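PDB 4FRX: anaerobically-induced outer membrane porin OprE from Pseudomonas aeruginosa, which probably acts as a porin of the OprD family, forming a beta-barrel channel through which small solutes cross the outer membrane. Local coordinates for residues 225-229 against 241-245; 127-131 against 211-215; 299-303 against 339-343; 154-158 against 200-204. All coordinates share one frame; numbering follows the deposited sequence.

Following the chain, 127-131 comes first: a turn at the end of strand 123-128 that meets 211-215 eighty residues later in interaction 2. Within the long loop so closed lies interaction 4, where 154-158 at the start of strand 156-167 pairs with 200-204, so it is nested inside interaction 2. Strand 208-217 then leads into the hairpin 221-234/237-250, closed by interaction 1; 225-229 and 211-215 are adjacent, and Phe225 N lies 2.8 Å from Tyr213 O. Interaction 3 follows in series, joining 299-303 to 339-343 beyond a long, mostly loop excursion. Interactions 1, 3 and 4 bind barrel strands edge to edge, whereas interaction 2 packs a turn against the wall.

Interaction 1 (225-229 against 241-245); sequences FLGLI and TDLRA. With C8E ((hydroxyethyloxy)tri(ethyloxy)octane), chain F.
Leu228 and Leu243 lie side by side on one face of an antiparallel beta hairpin, strands 221-234 and 237-250, in the wall of the porin barrel. Their branches meet through Leu228 CD2 and Leu243 CD1, 4.1 Å apart, and Leu226 pairs with Ala245 on the same face. A detergent molecule, C8E, lies against Leu226, Leu228 and Leu243: its C7 rests 3.7 Å from Leu228 CB, as expected for a membrane-facing surface. Four backbone hydrogen bonds hold the ladder, two in the pair Leu226-Ala245 and two in Leu228-Leu243; the straightest, Leu243 N to Leu228 O, has an N-H...O angle of 174°.

The other face carries Phe225, Ile229, Asp242 and Arg244. With its CG turned anti to the backbone N (chi1 167°), the Phe225 ring reaches forward along its strand over Gly227, and its CE1 meets Arg244 CB at 3.7 Å, the carbon lying at the ring edge. Ile229 reaches over with CD1, 3.6 Å from Asp242 OD2, so a methyl covers the carboxylate that pairs with the arginine. Farther out, Tyr324 makes a cation-pi contact with Arg244, and Pro129 packs on Phe225. The extended Arg244 chain turns back along its own strand and grips Asp242 side-on, NE to OD1 at 3.0 Å on the syn lone pair and NH2 to OD2 at 3.2 Å.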
loop_
_atom_site.group_PDB
_atom_site.type_symbol
_atom_site.label_atom_id
_atom_site.label_comp_id
_atom_site.label_asym_id
_atom_site.label_seq_id
_atom_site.Cartn_x
_atom_site.Cartn_y
_atom_site.Cartn_z
ATOM N N PHE A 225 -1.538 -11.801 10.993
ATOM C CA PHE A 225 -2.417 -11.900 9.842
ATOM C C PHE A 225 -2.456 -13.349 9.364
ATOM O O PHE A 225 -1.418 -13.987 9.255
ATOM C CB PHE A 225 -1.855 -11.045 8.707
ATOM C CG PHE A 225 -2.489 -11.303 7.367
ATOM C CD1 PHE A 225 -3.708 -10.734 7.043
ATOM C CD2 PHE A 225 -1.848 -12.092 6.408
ATOM C CE1 PHE A 225 -4.288 -10.946 5.792
ATOM C CE2 PHE A 225 -2.425 -12.320 5.168
ATOM C CZ PHE A 225 -3.647 -11.737 4.850
ATOM N N LEU A 226 -3.648 -13.849 9.068
ATOM C CA LEU A 226 -3.825 -15.096 8.330
ATOM C C LEU A 226 -4.583 -14.773 7.048
ATOM O O LEU A 226 -5.440 -13.884 7.042
ATOM C CB LEU A 226 -4.613 -16.120 9.160
ATOM C CG LEU A 226 -3.894 -16.650 10.403
ATOM C CD1 LEU A 226 -4.884 -17.363 11.336
ATOM C CD2 LEU A 226 -2.731 -17.561 10.028
ATOM N N GLY A 227 -4.264 -15.484 5.967
ATOM C CA GLY A 227 -4.903 -15.242 4.689
ATOM C C GLY A 227 -5.114 -16.528 3.898
ATOM O O GLY A 227 -4.399 -17.508 4.069
ATOM N N LEU A 228 -6.094 -16.514 3.009
ATOM C CA LEU A 228 -6.308 -17.645 2.125
ATOM C C LEU A 228 -6.755 -17.074 0.804
ATOM O O LEU A 228 -7.557 -16.151 0.774
ATOM C CB LEU A 228 -7.376 -18.575 2.718
ATOM C CG LEU A 228 -8.004 -19.723 1.921
ATOM C CD1 LEU A 228 -8.473 -20.791 2.893
ATOM C CD2 LEU A 228 -9.173 -19.269 1.057
ATOM N N ILE A 229 -6.230 -17.621 -0.288
ATOM C CA ILE A 229 -6.716 -17.282 -1.605
ATOM C C ILE A 229 -6.989 -18.595 -2.319
ATOM O O ILE A 229 -6.107 -19.450 -2.411
ATOM C CB ILE A 229 -5.681 -16.498 -2.412
ATOM C CG1 ILE A 229 -5.268 -15.226 -1.665
ATOM C CG2 ILE A 229 -6.250 -16.148 -3.793
ATOM C CD1 ILE A 229 -6.234 -14.085 -1.842
ATOM N N THR A 241 -11.730 -16.728 -3.998
ATOM C CA THR A 241 -12.144 -16.492 -2.623
ATOM C C THR A 241 -10.951 -15.911 -1.892
ATOM O O THR A 241 -9.857 -16.461 -1.952
ATOM C CB THR A 241 -12.509 -17.812 -1.939
ATOM O OG1 THR A 241 -13.599 -18.416 -2.639
ATOM C CG2 THR A 241 -12.918 -17.570 -0.495
ATOM N N ASP A 242 -11.162 -14.800 -1.206
ATOM C CA ASP A 242 -10.066 -14.067 -0.593
ATOM C C ASP A 242 -10.480 -13.833 0.848
ATOM O O ASP A 242 -11.410 -13.074 1.103
ATOM C CB ASP A 242 -9.876 -12.759 -1.371
ATOM C CG ASP A 242 -8.832 -11.824 -0.765
ATOM O OD1 ASP A 242 -8.657 -11.778 0.471
ATOM O OD2 ASP A 242 -8.194 -11.093 -1.552
ATOM N N LEU A 243 -9.798 -14.501 1.781
ATOM C CA LEU A 243 -10.119 -14.394 3.215
ATOM C C LEU A 243 -8.944 -13.811 3.977
ATOM O O LEU A 243 -7.786 -14.142 3.708
ATOM C CB LEU A 243 -10.474 -15.758 3.808
ATOM C CG LEU A 243 -11.499 -16.604 3.068
ATOM C CD1 LEU A 243 -11.775 -17.890 3.849
ATOM C CD2 LEU A 243 -12.782 -15.811 2.877
ATOM N N ARG A 244 -9.246 -12.930 4.922
ATOM C CA ARG A 244 -8.215 -12.245 5.694
ATOM C C ARG A 244 -8.675 -12.091 7.138
ATOM O O ARG A 244 -9.856 -11.853 7.406
ATOM C CB ARG A 244 -7.907 -10.862 5.108
ATOM C CG ARG A 244 -7.608 -10.855 3.620
ATOM C CD ARG A 244 -7.245 -9.471 3.114
ATOM N NE ARG A 244 -7.148 -9.457 1.657
ATOM C CZ ARG A 244 -6.823 -8.387 0.940
ATOM N NH1 ARG A 244 -6.565 -7.240 1.549
ATOM N NH2 ARG A 244 -6.772 -8.465 -0.385
ATOM N N ALA A 245 -7.728 -12.242 8.053
ATOM C CA ALA A 245 -7.975 -12.119 9.476
ATOM C C ALA A 245 -6.749 -11.433 10.064
ATOM O O ALA A 245 -5.641 -11.918 9.868
ATOM C CB ALA A 245 -8.134 -13.498 10.081
HETATM C C3 C8E F . -3.488 -20.791 7.602
HETATM C C4 C8E F . -4.873 -20.658 6.965
HETATM C C5 C8E F . -5.346 -19.209 6.914
HETATM C C6 C8E F . -6.785 -19.029 7.383
HETATM C C7 C8E F . -7.654 -18.310 6.355
HETATM C C8 C8E F . -7.828 -16.821 6.651
HETATM O O9 C8E F . -9.079 -16.575 7.265
HETATM O O18 C8E F . -12.957 -18.147 15.064
HETATM C C19 C8E F . -13.969 -18.203 16.039
HETATM C C20 C8E F . -14.748 -16.940 15.778
HETATM O O21 C8E F . -16.058 -17.317 15.453
#

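Interaction 2 (127-131 against 211-215); sequences KLPVV and QYYYG. With C8E ((hydroxyethyloxy)tri(ethyloxy)octane), chain C.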
loop_
_atom_site.group_PDB
_atom_site.type_symbol
_atom_site.label_atom_id
_atom_site.label_comp_id
_atom_site.label_asym_id
_atom_site.label_seq_id
_atom_site.Cartn_x
_atom_site.Cartn_y
_atom_site.Cartn_z
ATOM N N LYS A 127 5.699 -5.372 -0.376
ATOM C CA LYS A 127 4.277 -5.429 -0.686
ATOM C C LYS A 127 3.659 -6.633 0.034
ATOM O O LYS A 127 3.340 -7.638 -0.593
ATOM C CB LYS A 127 4.060 -5.529 -2.201
ATOM C CG LYS A 127 4.643 -4.365 -2.995
ATOM C CD LYS A 127 4.294 -4.459 -4.472
ATOM C CE LYS A 127 2.788 -4.462 -4.685
ATOM N NZ LYS A 127 2.164 -3.146 -4.370
ATOM N N LEU A 128 3.484 -6.509 1.350
ATOM C CA LEU A 128 3.132 -7.637 2.214
ATOM C C LEU A 128 1.902 -7.290 3.009
ATOM O O LEU A 128 1.567 -6.117 3.147
ATOM C CB LEU A 128 4.266 -7.908 3.217
ATOM C CG LEU A 128 5.641 -8.224 2.645
ATOM C CD1 LEU A 128 6.630 -8.439 3.784
ATOM C CD2 LEU A 128 5.588 -9.430 1.728
ATOM N N PRO A 129 1.231 -8.303 3.567
ATOM C CA PRO A 129 0.020 -7.971 4.331
ATOM C C PRO A 129 0.239 -7.083 5.556
ATOM O O PRO A 129 -0.700 -6.420 5.966
ATOM C CB PRO A 129 -0.512 -9.339 4.740
ATOM C CG PRO A 129 -0.083 -10.235 3.591
ATOM C CD PRO A 129 1.295 -9.742 3.218
ATOM N N VAL A 130 1.445 -7.051 6.117
ATOM C CA VAL A 130 1.690 -6.247 7.304
ATOM C C VAL A 130 2.484 -4.978 6.970
ATOM O O VAL A 130 2.721 -4.153 7.838
ATOM C CB VAL A 130 2.437 -7.062 8.376
ATOM C CG1 VAL A 130 1.502 -8.111 8.973
ATOM C CG2 VAL A 130 3.645 -7.742 7.758
ATOM N N VAL A 131 2.871 -4.829 5.705
ATOM C CA VAL A 131 3.524 -3.602 5.239
ATOM C C VAL A 131 3.606 -3.548 3.714
ATOM O O VAL A 131 4.192 -4.418 3.064
ATOM C CB VAL A 131 4.942 -3.393 5.868
ATOM C CG1 VAL A 131 5.830 -4.629 5.682
ATOM C CG2 VAL A 131 5.615 -2.106 5.309
ATOM N N GLN A 211 -1.406 -17.931 3.922
ATOM C CA GLN A 211 -0.455 -16.912 4.318
ATOM C C GLN A 211 -0.517 -16.719 5.820
ATOM O O GLN A 211 -1.586 -16.811 6.414
ATOM C CB GLN A 211 -0.839 -15.593 3.688
ATOM C CG GLN A 211 -0.630 -15.476 2.191
ATOM C CD GLN A 211 -1.070 -14.118 1.701
ATOM O OE1 GLN A 211 -2.229 -13.734 1.881
ATOM N NE2 GLN A 211 -0.144 -13.363 1.112
ATOM N N TYR A 212 0.634 -16.467 6.425
ATOM C CA TYR A 212 0.694 -15.991 7.791
ATOM C C TYR A 212 1.749 -14.921 7.800
ATOM O O TYR A 212 2.860 -15.153 7.314
ATOM C CB TYR A 212 1.112 -17.078 8.793
ATOM C CG TYR A 212 1.507 -16.435 10.104
ATOM C CD1 TYR A 212 0.537 -15.977 10.983
ATOM C CD2 TYR A 212 2.846 -16.205 10.427
ATOM C CE1 TYR A 212 0.879 -15.343 12.156
ATOM C CE2 TYR A 212 3.200 -15.567 11.610
ATOM C CZ TYR A 212 2.213 -15.146 12.468
ATOM O OH TYR A 212 2.547 -14.507 13.639
ATOM N N TYR A 213 1.417 -13.762 8.369
ATOM C CA TYR A 213 2.381 -12.688 8.559
ATOM C C TYR A 213 2.297 -12.067 9.952
ATOM O O TYR A 213 1.245 -12.078 10.594
ATOM C CB TYR A 213 2.224 -11.597 7.487
ATOM C CG TYR A 213 2.742 -12.034 6.116
ATOM C CD1 TYR A 213 1.937 -12.759 5.240
ATOM C CD2 TYR A 213 4.031 -11.715 5.699
ATOM C CE1 TYR A 213 2.414 -13.188 3.990
ATOM C CE2 TYR A 213 4.505 -12.121 4.434
ATOM C CZ TYR A 213 3.686 -12.860 3.594
ATOM O OH TYR A 213 4.137 -13.282 2.342
ATOM N N TYR A 214 3.417 -11.504 10.383
ATOM C CA TYR A 214 3.540 -10.880 11.676
ATOM C C TYR A 214 4.186 -9.529 11.487
ATOM O O TYR A 214 5.157 -9.399 10.748
ATOM C CB TYR A 214 4.401 -11.744 12.595
ATOM C CG TYR A 214 4.717 -11.112 13.932
ATOM C CD1 TYR A 214 3.744 -10.991 14.914
ATOM C CD2 TYR A 214 5.990 -10.640 14.206
ATOM C CE1 TYR A 214 4.039 -10.408 16.146
ATOM C CE2 TYR A 214 6.296 -10.071 15.419
ATOM C CZ TYR A 214 5.323 -9.959 16.388
ATOM O OH TYR A 214 5.646 -9.386 17.599
ATOM N N GLY A 215 3.632 -8.516 12.140
ATOM C CA GLY A 215 4.216 -7.193 12.125
ATOM C C GLY A 215 4.258 -6.585 13.513
ATOM O O GLY A 215 3.317 -6.748 14.288
HETATM C C1 C8E C . 5.366 -31.493 2.245
HETATM C C2 C8E C . 5.784 -30.659 3.450
HETATM C C3 C8E C . 5.400 -29.191 3.291
HETATM C C4 C8E C . 4.089 -28.886 4.004
HETATM C C5 C8E C . 4.308 -28.097 5.288
HETATM C C6 C8E C . 2.966 -27.695 5.885
HETATM C C7 C8E C . 2.940 -26.204 6.184
HETATM C C8 C8E C . 1.552 -25.626 5.954
HETATM O O9 C8E C . 1.418 -24.448 6.717
HETATM C C10 C8E C . 1.609 -23.265 5.971
HETATM C C11 C8E C . 1.110 -22.086 6.799
HETATM O O12 C8E C . 1.453 -20.877 6.161
HETATM C C13 C8E C . 0.323 -20.069 5.933
#
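Tyr213 swings its ring toward Pro129 because CG stands anti to its own carbonyl carbon (chi1 -73°), which lays one ring face under the proline. Val130 has a similar first torsion for CG1 (-71°), and this sends both methyls toward the strand: CG1 reaches Tyr213 CB at 3.9 Å, and CG2 comes within 3.7 Å of Tyr214 O.

The central contact is a CH-pi interaction. Pro129 CD sits above the middle of the Tyr213 ring, 3.7 Å from its centroid and only 12° off the normal, while Pro129 CG lies 3.6 Å from Tyr213 CD1. Leu128 adds CD2, 4.0 Å from Tyr213 CE2, its side chain crossing the tyrosine at about a right angle. At the far end Gly215 lets Val130 come close to the backbone, with Val130 CG1 3.8 Å from Gly215 N.

Residues 128-131 form a type I beta turn, and Leu128 N also bonds back to Val131 O at 2.8 Å. The turn lies inside the barrel against strand 208-217, and Tyr324 from a loop also packs on Pro129. On the outer side of the wall a C8E detergent approaches Gln211 N and Tyr212 N.

The polar ends are held elsewhere: Tyr213 OH and Gln211 NE2 both hydrogen-bond to Asp201 OD1, which probably stabilises that carboxylate as an anion and limits the swing of the phenol. The turn therefore meets the wall through apolar carbon and a ring face, while Tyr213 OH and Gln211 NE2 find their partner, Asp201, in the wall itself.

Interaction 3 (299-303 against 339-343); sequences AGYQI and ERTWQ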
loop_
_atom_site.group_PDB
_atom_site.type_symbol
_atom_site.label_atom_id
_atom_site.label_comp_id
_atom_site.label_asym_id
_atom_site.label_seq_id
_atom_site.Cartn_x
_atom_site.Cartn_y
_atom_site.Cartn_z
ATOM N N ALA A 299 -18.218 -9.501 -4.562
ATOM C CA ALA A 299 -18.940 -9.048 -3.377
ATOM C C ALA A 299 -18.108 -9.349 -2.140
ATOM O O ALA A 299 -17.545 -10.421 -2.026
ATOM C CB ALA A 299 -20.302 -9.723 -3.283
ATOM N N GLY A 300 -18.033 -8.404 -1.203
ATOM C CA GLY A 300 -17.153 -8.593 -0.061
ATOM C C GLY A 300 -17.720 -8.017 1.221
ATOM O O GLY A 300 -18.584 -7.152 1.180
ATOM N N TYR A 301 -17.228 -8.501 2.356
ATOM C CA TYR A 301 -17.646 -7.961 3.637
ATOM C C TYR A 301 -16.446 -7.924 4.550
ATOM O O TYR A 301 -15.595 -8.802 4.498
ATOM C CB TYR A 301 -18.778 -8.792 4.248
ATOM C CG TYR A 301 -19.635 -7.991 5.196
ATOM C CD1 TYR A 301 -20.705 -7.242 4.727
ATOM C CD2 TYR A 301 -19.354 -7.953 6.555
ATOM C CE1 TYR A 301 -21.483 -6.485 5.588
ATOM C CE2 TYR A 301 -20.139 -7.205 7.423
ATOM C CZ TYR A 301 -21.196 -6.474 6.934
ATOM O OH TYR A 301 -21.966 -5.722 7.804
ATOM N N GLN A 302 -16.360 -6.868 5.352
ATOM C CA GLN A 302 -15.279 -6.709 6.304
ATOM C C GLN A 302 -15.839 -6.240 7.644
ATOM O O GLN A 302 -16.662 -5.345 7.682
ATOM C CB GLN A 302 -14.320 -5.650 5.782
ATOM C CG GLN A 302 -13.161 -5.349 6.710
ATOM C CD GLN A 302 -12.205 -4.394 6.060
ATOM O OE1 GLN A 302 -11.357 -4.801 5.269
ATOM N NE2 GLN A 302 -12.377 -3.098 6.339
ATOM N N ILE A 303 -15.359 -6.837 8.729
ATOM C CA ILE A 303 -15.801 -6.483 10.063
ATOM C C ILE A 303 -14.604 -6.073 10.919
ATOM O O ILE A 303 -13.651 -6.833 11.045
ATOM C CB ILE A 303 -16.496 -7.688 10.727
ATOM C CG1 ILE A 303 -17.723 -8.098 9.905
ATOM C CG2 ILE A 303 -16.846 -7.376 12.193
ATOM C CD1 ILE A 303 -18.334 -9.415 10.356
ATOM N N GLU A 339 -16.152 -0.332 12.453
ATOM C CA GLU A 339 -16.786 -0.216 11.144
ATOM C C GLU A 339 -16.998 -1.575 10.446
ATOM O O GLU A 339 -16.078 -2.377 10.335
ATOM C CB GLU A 339 -15.957 0.719 10.263
ATOM C CG GLU A 339 -16.642 1.154 8.976
ATOM C CD GLU A 339 -15.895 2.273 8.264
ATOM O OE1 GLU A 339 -14.739 2.595 8.648
ATOM O OE2 GLU A 339 -16.476 2.843 7.313
ATOM N N ARG A 340 -18.222 -1.818 9.988
ATOM C CA ARG A 340 -18.508 -2.953 9.125
ATOM C C ARG A 340 -18.745 -2.398 7.742
ATOM O O ARG A 340 -19.462 -1.421 7.597
ATOM C CB ARG A 340 -19.782 -3.674 9.579
ATOM C CG ARG A 340 -19.655 -4.460 10.867
ATOM C CD ARG A 340 -20.177 -3.706 12.079
ATOM N NE ARG A 340 -20.225 -4.612 13.230
ATOM C CZ ARG A 340 -19.162 -4.929 13.960
ATOM N NH1 ARG A 340 -19.280 -5.776 14.969
ATOM N NH2 ARG A 340 -17.974 -4.399 13.673
ATOM N N THR A 341 -18.181 -3.049 6.721
ATOM C CA THR A 341 -18.236 -2.528 5.366
ATOM C C THR A 341 -18.608 -3.627 4.377
ATOM O O THR A 341 -17.973 -4.666 4.351
ATOM C CB THR A 341 -16.870 -1.926 4.958
ATOM O OG1 THR A 341 -16.476 -0.937 5.919
ATOM C CG2 THR A 341 -16.943 -1.266 3.592
ATOM N N TRP A 342 -19.649 -3.401 3.581
ATOM C CA TRP A 342 -19.916 -4.279 2.451
ATOM C C TRP A 342 -19.484 -3.608 1.147
ATOM O O TRP A 342 -19.387 -2.386 1.068
ATOM C CB TRP A 342 -21.387 -4.710 2.397
ATOM C CG TRP A 342 -22.398 -3.620 2.167
ATOM C CD1 TRP A 342 -23.100 -2.946 3.126
ATOM C CD2 TRP A 342 -22.871 -3.123 0.905
ATOM N NE1 TRP A 342 -23.964 -2.048 2.543
ATOM C CE2 TRP A 342 -23.839 -2.129 1.181
ATOM C CE3 TRP A 342 -22.549 -3.392 -0.432
ATOM C CZ2 TRP A 342 -24.500 -1.424 0.175
ATOM C CZ3 TRP A 342 -23.216 -2.678 -1.438
ATOM C CH2 TRP A 342 -24.176 -1.714 -1.124
ATOM N N GLN A 343 -19.197 -4.407 0.136
ATOM C CA GLN A 343 -18.764 -3.840 -1.127
ATOM C C GLN A 343 -19.172 -4.722 -2.287
ATOM O O GLN A 343 -19.310 -5.938 -2.144
ATOM C CB GLN A 343 -17.249 -3.637 -1.140
ATOM C CG GLN A 343 -16.456 -4.944 -1.086
ATOM C CD GLN A 343 -14.969 -4.703 -1.157
ATOM O OE1 GLN A 343 -14.352 -4.838 -2.213
ATOM N NE2 GLN A 343 -14.384 -4.342 -0.030
HETATM O O HOH W 1 -14.652 -1.934 7.733
#
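Gly300 pairs with Gln343 and Gln302 with Thr341 as hydrogen-bonded pairs of two antiparallel strands whose axes come within 4.7 Å at 174°. Four backbone bonds link them, among them Gln302 N to Thr341 O at 2.9 Å. Between the two pairs lies the non-hydrogen-bonded pair Tyr301-Trp342, and beyond Gln302-Thr341 comes Ile303-Arg340; in both of these the alpha carbons approach to 4.5 Å.

These two non-hydrogen-bonded pairs share one face. The Tyr301 ring leans across to the partner strand, with Thr341 O over one of its faces, toward the rim. Its CD1 touches Trp342 CB at 3.5 Å, and OH lies equally near Arg340 CB. Trp342 meets the tyrosine through CB alone, because CG between the backbone N and the carbonyl carbon (chi1 64°) carries the indole away toward Tyr364. Arg340 bends at chi2 (98°), bringing its guanidinium to Ile303; CG2 of Ile303 sits over one guanidinium face, 3.5 Å from Arg340 NH2. A hydrogen bond from NH1 to Asn305 OD1 helps fix that plane.

On the face of Gln302, Thr341 and Gln343 a water accepts from Gln302 NE2 (2.9 Å) and Thr341 OG1 (2.8 Å) and donates to Glu339 O. Gln302 NE2 also bonds Thr327, while Gln343 is held by Arg345 and by the carbonyl of Ile326.

Residues that alternate along paired antiparallel strands between a face with Tyr301 and Trp342 and a polar face with Gln302, Thr341 and Gln343 are as in an outer-membrane beta barrel, here with the long loop between the strands, around residues 325-327, lying against the polar face.

Interaction 4 (154-158 against 200-204); sequences KDFTL and GDYKV. With C8E ((hydroxyethyloxy)tri(ethyloxy)octane), chain C.
Phe156 and Tyr202 set their rings obliquely, planes 34° apart and centroids 4.6 Å from each other. Tyr202 CD1 lies over one face of Phe156 toward the rim, 3.4 Å from Phe156 CZ, because Tyr202 carries CG anti to its backbone N (chi1 177°). A C8E detergent fills the angle between the rings: its C8 lies over the Tyr202 face on the Phe156 side, while C7 meets the Phe156 edge at 3.6 Å from CZ. The pair thus presents an aromatic surface to alkyl chains, consistent with the lipid-facing side of the barrel.

Beside the rings, one water bridges Asp155 OD2 and Tyr202 OH, and Asp155 CB is 3.8 Å from Tyr202 CE1. On the other face Thr157 is opposite Asp201, and a second water joins Thr157 OG1 to Asp201 O. Backbone bonds, including Lys203 N to Asp155 O at 2.9 Å, hold the antiparallel pair; Gly200 leaves room for Leu158 CD2.

Strand 156-167 continues the wall toward strand 142-150, with Leu158 bonded to Ser150. Across the other edge strand 195-203 adjoins strand 208-217, where Gly200 and Tyr202 bond to Tyr212 and Leu210, and Lys203 NZ reaches Thr209 OG1.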
loop_
_atom_site.group_PDB
_atom_site.type_symbol
_atom_site.label_atom_id
_atom_site.label_comp_id
_atom_site.label_asym_id
_atom_site.label_seq_id
_atom_site.Cartn_x
_atom_site.Cartn_y
_atom_site.Cartn_z
ATOM N N LYS A 154 10.720 -25.473 -0.299
ATOM C CA LYS A 154 9.789 -25.776 -1.392
ATOM C C LYS A 154 8.334 -25.372 -1.114
ATOM O O LYS A 154 7.804 -25.644 -0.044
ATOM C CB LYS A 154 9.853 -27.266 -1.767
ATOM C CG LYS A 154 8.980 -27.638 -2.972
ATOM C CD LYS A 154 9.032 -29.124 -3.285
ATOM N N ASP A 155 7.716 -24.731 -2.102
ATOM C CA ASP A 155 6.344 -24.227 -2.021
ATOM C C ASP A 155 6.111 -23.066 -1.031
ATOM O O ASP A 155 4.984 -22.599 -0.904
ATOM C CB ASP A 155 5.344 -25.354 -1.767
ATOM C CG ASP A 155 5.307 -26.365 -2.901
ATOM O OD1 ASP A 155 5.298 -25.946 -4.079
ATOM O OD2 ASP A 155 5.295 -27.575 -2.608
ATOM N N PHE A 156 7.162 -22.600 -0.358
ATOM C CA PHE A 156 7.051 -21.437 0.522
ATOM C C PHE A 156 7.771 -20.254 -0.085
ATOM O O PHE A 156 8.776 -20.426 -0.766
ATOM C CB PHE A 156 7.692 -21.696 1.891
ATOM C CG PHE A 156 6.879 -22.579 2.801
ATOM C CD1 PHE A 156 6.985 -23.959 2.725
ATOM C CD2 PHE A 156 6.023 -22.024 3.744
ATOM C CE1 PHE A 156 6.246 -24.773 3.565
ATOM C CE2 PHE A 156 5.280 -22.832 4.583
ATOM C CZ PHE A 156 5.394 -24.211 4.496
ATOM N N THR A 157 7.272 -19.059 0.197
ATOM C CA THR A 157 7.997 -17.823 -0.085
ATOM C C THR A 157 8.090 -17.098 1.252
ATOM O O THR A 157 7.088 -16.619 1.766
ATOM C CB THR A 157 7.244 -16.954 -1.108
ATOM O OG1 THR A 157 6.866 -17.765 -2.227
ATOM C CG2 THR A 157 8.118 -15.815 -1.597
ATOM N N LEU A 158 9.282 -17.050 1.833
ATOM C CA LEU A 158 9.427 -16.572 3.204
ATOM C C LEU A 158 10.123 -15.223 3.269
ATOM O O LEU A 158 10.908 -14.874 2.382
ATOM C CB LEU A 158 10.222 -17.585 4.018
ATOM C CG LEU A 158 9.633 -18.996 4.028
ATOM C CD1 LEU A 158 10.642 -19.961 4.636
ATOM C CD2 LEU A 158 8.324 -18.999 4.820
ATOM N N GLY A 200 5.083 -15.710 5.499
ATOM C CA GLY A 200 5.249 -16.452 4.273
ATOM C C GLY A 200 3.957 -16.733 3.550
ATOM O O GLY A 200 2.869 -16.580 4.114
ATOM N N ASP A 201 4.098 -17.123 2.288
ATOM C CA ASP A 201 3.006 -17.632 1.476
ATOM C C ASP A 201 3.312 -19.094 1.243
ATOM O O ASP A 201 4.388 -19.421 0.754
ATOM C CB ASP A 201 2.979 -16.957 0.106
ATOM C CG ASP A 201 2.877 -15.454 0.187
ATOM O OD1 ASP A 201 2.400 -14.928 1.212
ATOM O OD2 ASP A 201 3.267 -14.797 -0.795
ATOM N N TYR A 202 2.376 -19.971 1.580
ATOM C CA TYR A 202 2.512 -21.394 1.261
ATOM C C TYR A 202 1.570 -21.764 0.126
ATOM O O TYR A 202 0.358 -21.587 0.235
ATOM C CB TYR A 202 2.183 -22.262 2.470
ATOM C CG TYR A 202 2.240 -23.746 2.174
ATOM C CD1 TYR A 202 3.420 -24.340 1.739
ATOM C CD2 TYR A 202 1.123 -24.553 2.331
ATOM C CE1 TYR A 202 3.483 -25.702 1.470
ATOM C CE2 TYR A 202 1.178 -25.923 2.061
ATOM C CZ TYR A 202 2.362 -26.486 1.631
ATOM O OH TYR A 202 2.432 -27.837 1.359
ATOM N N LYS A 203 2.135 -22.267 -0.965
ATOM C CA LYS A 203 1.349 -22.740 -2.097
ATOM C C LYS A 203 0.978 -24.188 -1.851
ATOM O O LYS A 203 1.829 -25.065 -1.937
ATOM C CB LYS A 203 2.186 -22.680 -3.377
ATOM C CG LYS A 203 1.358 -22.729 -4.634
ATOM C CD LYS A 203 0.460 -21.521 -4.654
ATOM C CE LYS A 203 -0.528 -21.529 -5.810
ATOM N NZ LYS A 203 -1.937 -21.409 -5.324
ATOM N N VAL A 204 -0.289 -24.445 -1.553
ATOM C CA VAL A 204 -0.733 -25.801 -1.261
ATOM C C VAL A 204 -0.788 -26.620 -2.545
ATOM O O VAL A 204 -0.365 -27.765 -2.588
ATOM C CB VAL A 204 -2.133 -25.790 -0.631
ATOM C CG1 VAL A 204 -2.606 -27.220 -0.355
ATOM C CG2 VAL A 204 -2.136 -24.948 0.650
HETATM C C1 C8E C . 5.366 -31.493 2.245
HETATM C C2 C8E C . 5.784 -30.659 3.450
HETATM C C3 C8E C . 5.400 -29.191 3.291
HETATM C C4 C8E C . 4.089 -28.886 4.004
HETATM C C5 C8E C . 4.308 -28.097 5.288
HETATM C C6 C8E C . 2.966 -27.695 5.885
HETATM C C7 C8E C . 2.940 -26.204 6.184
HETATM C C8 C8E C . 1.552 -25.626 5.954
HETATM O O9 C8E C . 1.418 -24.448 6.717
HETATM C C10 C8E C . 1.609 -23.265 5.971
HETATM C C11 C8E C . 1.110 -22.086 6.799
HETATM O O12 C8E C . 1.453 -20.877 6.161
HETATM C C13 C8E C . 0.323 -20.069 5.933
HETATM O O HOH W 2 4.781 -29.109 0.080
HETATM O O HOH W 3 4.819 -19.632 -2.231
#